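Local coordinates for hypothetical protein Atu1913 (Agrobacterium tumefaciens str., PDB 2B1Y), which is of unknown function but belongs to the DUF1883 family and forms a two-fold symmetric pair in the crystal, with strands of one chain pairing with the other, at the interface of chains A and B. Sequence-based numbering; all coordinates share one arbitrary frame. Chains: chain A/B, hypothetical protein Atu1913.

The interface of chains A and B. Residues chain A 9, 11, 24-28, 30; chain B 56, 59, 84-87.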
ATOM      1  N   THR A   9      13.922  -1.802  -6.650  1.00 28.52           N
ATOM      2  CA  THR A   9      14.762  -2.861  -7.133  1.00 28.68           C
ATOM      3  C   THR A   9      14.316  -4.150  -6.463  1.00 28.62           C
ATOM      4  O   THR A   9      14.115  -4.164  -5.264  1.00 28.83           O
ATOM      5  CB  THR A   9      16.209  -2.631  -6.672  1.00 29.85           C
ATOM      6  OG1 THR A   9      16.698  -1.417  -7.241  1.00 26.39           O
ATOM      7  CG2 THR A   9      17.081  -3.807  -7.106  1.00 29.74           C
ATOM      8  N   TYR A  11      15.132  -8.127  -5.705  1.00 28.15           N
ATOM      9  CA  TYR A  11      15.945  -9.356  -5.694  1.00 28.06           C
ATOM     10  C   TYR A  11      15.032 -10.549  -5.367  1.00 29.00           C
ATOM     11  O   TYR A  11      14.437 -10.607  -4.292  1.00 27.83           O
ATOM     12  CB  TYR A  11      17.099  -9.304  -4.654  1.00 29.22           C
ATOM     13  CG  TYR A  11      18.006  -8.099  -4.784  1.00 27.34           C
ATOM     14  CD1 TYR A  11      19.201  -8.194  -5.503  1.00 26.37           C
ATOM     15  CD2 TYR A  11      17.670  -6.863  -4.204  1.00 29.14           C
ATOM     16  CE1 TYR A  11      20.062  -7.099  -5.669  1.00 27.70           C
ATOM     17  CE2 TYR A  11      18.548  -5.722  -4.370  1.00 30.19           C
ATOM     18  CZ  TYR A  11      19.736  -5.880  -5.111  1.00 29.08           C
ATOM     19  OH  TYR A  11      20.589  -4.826  -5.306  1.00 28.63           O
ATOM     20  N   ILE A  24      22.766  -6.078   3.531  1.00 26.78           N
ATOM     21  CA  ILE A  24      22.246  -5.240   2.455  1.00 28.08           C
ATOM     22  C   ILE A  24      22.932  -3.884   2.467  1.00 28.19           C
ATOM     23  O   ILE A  24      22.946  -3.241   3.533  1.00 27.87           O
ATOM     24  CB  ILE A  24      20.703  -5.053   2.639  1.00 26.81           C
ATOM     25  CG1 ILE A  24      20.006  -6.424   2.684  1.00 29.65           C
ATOM     26  CG2 ILE A  24      20.125  -4.109   1.575  1.00 29.68           C
ATOM     27  CD1 ILE A  24      18.715  -6.381   3.436  1.00 28.63           C
ATOM     28  N   SER A  25      23.534  -3.475   1.332  1.00 28.06           N
ATOM     29  CA  SER A  25      24.235  -2.195   1.240  1.00 28.67           C
ATOM     30  C   SER A  25      23.377  -1.231   0.435  1.00 29.58           C
ATOM     31  O   SER A  25      22.738  -1.655  -0.537  1.00 28.81           O
ATOM     32  CB  SER A  25      25.592  -2.344   0.516  1.00 29.81           C
ATOM     33  OG  SER A  25      26.521  -3.194   1.247  1.00 34.15           O
ATOM     34  N   LEU A  26      23.402   0.055   0.775  1.00 28.90           N
ATOM     35  CA  LEU A  26      22.617   1.071   0.059  1.00 30.43           C
ATOM     36  C   LEU A  26      23.392   2.330  -0.038  1.00 30.94           C
ATOM     37  O   LEU A  26      24.139   2.632   0.878  1.00 31.21           O
ATOM     38  CB  LEU A  26      21.366   1.462   0.827  1.00 30.89           C
ATOM     39  CG  LEU A  26      20.379   0.403   1.152  1.00 34.43           C
ATOM     40  CD1 LEU A  26      19.458   0.983   2.198  1.00 39.94           C
ATOM     41  CD2 LEU A  26      19.630   0.116  -0.090  1.00 39.69           C
ATOM     42  N   SER A  27      23.167   3.087  -1.109  1.00 29.63           N
ATOM     43  CA  SER A  27      23.919   4.326  -1.317  1.00 30.81           C
ATOM     44  C   SER A  27      23.306   5.545  -0.600  1.00 30.50           C
ATOM     45  O   SER A  27      24.010   6.511  -0.287  1.00 30.36           O
ATOM     46  CB  SER A  27      24.061   4.597  -2.808  1.00 29.27           C
ATOM     47  OG  SER A  27      22.788   4.864  -3.350  1.00 31.58           O
ATOM     48  N   SER A  28      21.994   5.501  -0.366  1.00 30.20           N
ATOM     49  CA  SER A  28      21.269   6.628   0.256  1.00 31.02           C
ATOM     50  C   SER A  28      20.040   6.126   1.036  1.00 29.81           C
ATOM     51  O   SER A  28      19.654   4.947   0.901  1.00 29.32           O
ATOM     52  CB  SER A  28      20.846   7.654  -0.809  1.00 31.84           C
ATOM     53  OG  SER A  28      20.175   6.997  -1.862  1.00 38.13           O
ATOM     54  N   ASN A  30      16.676   4.830   1.855  1.00 29.02           N
ATOM     55  CA  ASN A  30      15.623   4.161   1.095  1.00 29.76           C
ATOM     56  C   ASN A  30      14.961   3.123   1.987  1.00 28.52           C
ATOM     57  O   ASN A  30      15.404   2.891   3.119  1.00 28.75           O
ATOM     58  CB  ASN A  30      16.174   3.462  -0.158  1.00 29.57           C
ATOM     59  CG  ASN A  30      15.921   4.231  -1.438  1.00 31.17           C
ATOM     60  OD1 ASN A  30      15.741   5.464  -1.453  1.00 31.48           O
ATOM     61  ND2 ASN A  30      15.937   3.507  -2.539  1.00 26.27           N
TER
ATOM     62  N   ALA B  56      15.823   2.584   5.837  1.00 29.78           N
ATOM     63  CA  ALA B  56      17.186   2.301   6.215  1.00 29.37           C
ATOM     64  C   ALA B  56      17.943   3.602   6.195  1.00 29.21           C
ATOM     65  O   ALA B  56      17.835   4.338   5.218  1.00 29.17           O
ATOM     66  CB  ALA B  56      17.817   1.262   5.246  1.00 28.49           C
ATOM     67  N   SER B  59      24.265   1.821   6.579  1.00 26.77           N
ATOM     68  CA  SER B  59      24.609   0.729   5.650  1.00 27.95           C
ATOM     69  C   SER B  59      25.979   0.147   5.948  1.00 28.85           C
ATOM     70  O   SER B  59      26.915   0.885   6.236  1.00 28.94           O
ATOM     71  CB  SER B  59      24.558   1.227   4.207  1.00 27.29           C
ATOM     72  OG  SER B  59      25.051   0.294   3.270  1.00 26.69           O
ATOM     73  N   ALA B  84      17.947   4.307  -4.289  1.00 27.88           N
ATOM     74  CA  ALA B  84      19.314   3.999  -3.872  1.00 27.86           C
ATOM     75  C   ALA B  84      19.924   2.916  -4.764  1.00 28.41           C
ATOM     76  O   ALA B  84      19.196   2.037  -5.262  1.00 28.86           O
ATOM     77  CB  ALA B  84      19.315   3.494  -2.370  1.00 26.95           C
ATOM     78  N   GLU B  85      21.236   2.990  -5.010  1.00 28.34           N
ATOM     79  CA  GLU B  85      21.980   1.818  -5.454  1.00 29.57           C
ATOM     80  C   GLU B  85      22.077   0.850  -4.279  1.00 28.81           C
ATOM     81  O   GLU B  85      22.168   1.254  -3.097  1.00 29.17           O
ATOM     82  CB  GLU B  85      23.393   2.145  -5.893  1.00 30.78           C
ATOM     83  CG  GLU B  85      23.591   2.139  -7.402  1.00 38.96           C
ATOM     84  CD  GLU B  85      23.394   3.485  -7.988  1.00 48.17           C
ATOM     85  OE1 GLU B  85      24.146   4.413  -7.587  1.00 53.56           O
ATOM     86  OE2 GLU B  85      22.492   3.630  -8.855  1.00 53.82           O
ATOM     87  N   SER B  86      22.117  -0.426  -4.596  1.00 27.58           N
ATOM     88  CA  SER B  86      22.086  -1.414  -3.552  1.00 26.09           C
ATOM     89  C   SER B  86      22.829  -2.688  -3.955  1.00 26.30           C
ATOM     90  O   SER B  86      23.095  -2.948  -5.145  1.00 24.12           O
ATOM     91  CB  SER B  86      20.637  -1.738  -3.171  1.00 27.53           C
ATOM     92  OG  SER B  86      19.968  -2.429  -4.221  1.00 27.22           O
ATOM     93  N   SER B  87      23.173  -3.458  -2.935  1.00 26.11           N
ATOM     94  CA  SER B  87      23.727  -4.798  -3.110  1.00 28.41           C
ATOM     95  C   SER B  87      23.269  -5.640  -1.936  1.00 28.56           C
ATOM     96  O   SER B  87      22.926  -5.108  -0.858  1.00 28.74           O
ATOM     97  CB  SER B  87      25.249  -4.768  -3.287  1.00 29.88           C
ATOM     98  OG  SER B  87      25.881  -4.479  -2.061  1.00 36.04           O
TER
HETATM   99  O   HOH W   1      18.766  -0.567  -5.802  1.00 24.55           O
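Intermolecular antiparallel β-pairing joins two DUF1883 chains here, strand 21-26 of chain A running against strand 86-91 of chain B in one part of a two-fold symmetric interface that may, but need not, be the biological dimer. A:Ser25 and B:Ser87 exchange both backbone bonds: A:Ser25 N reaches B:Ser87 O at 2.8 Å, and B:Ser87 N returns to A:Ser25 O, each donor standing above the plane of its acceptor carbonyl. Beyond the strand end, A:Ser27 N meets B:Glu85 O in the carbonyl plane. A separate antiparallel bridge links A:Asn30 of strand 30-36 to B:Ala56 of strand 52-56, B:Ala56 N sitting 2.8 Å from A:Asn30 O, almost along the C=O axis.

Serine hydroxyls extend this main-chain pairing. A:Ser27 OG, in the crowded position between N and carbonyl carbon (chi1 66°), accepts from B:Glu85 N, while B:Ser59 OG, anti to its own backbone N (chi1 172°), accepts a hydrogen bond from A:Leu26 N at 3.0 Å. B:Ser86 OG comes in at the edge of the A:Tyr11 ring, in its plane, and bonds the phenol OH at 2.7 Å; the same hydroxyl holds a water that also binds A:Thr9 OG1 and B:Ala84 O. A:Asn30 ND2 faces B:Ala84 N at 2.8 Å, two donors as modelled, so the amide may be better turned over to present OD1.

Apolar packing centres on A:Leu26, whose branches diverge: CD1 presses tightly on B:Ala56 CB (3.5 Å), and CD2 rests against B:Ser86 CB (3.7 Å).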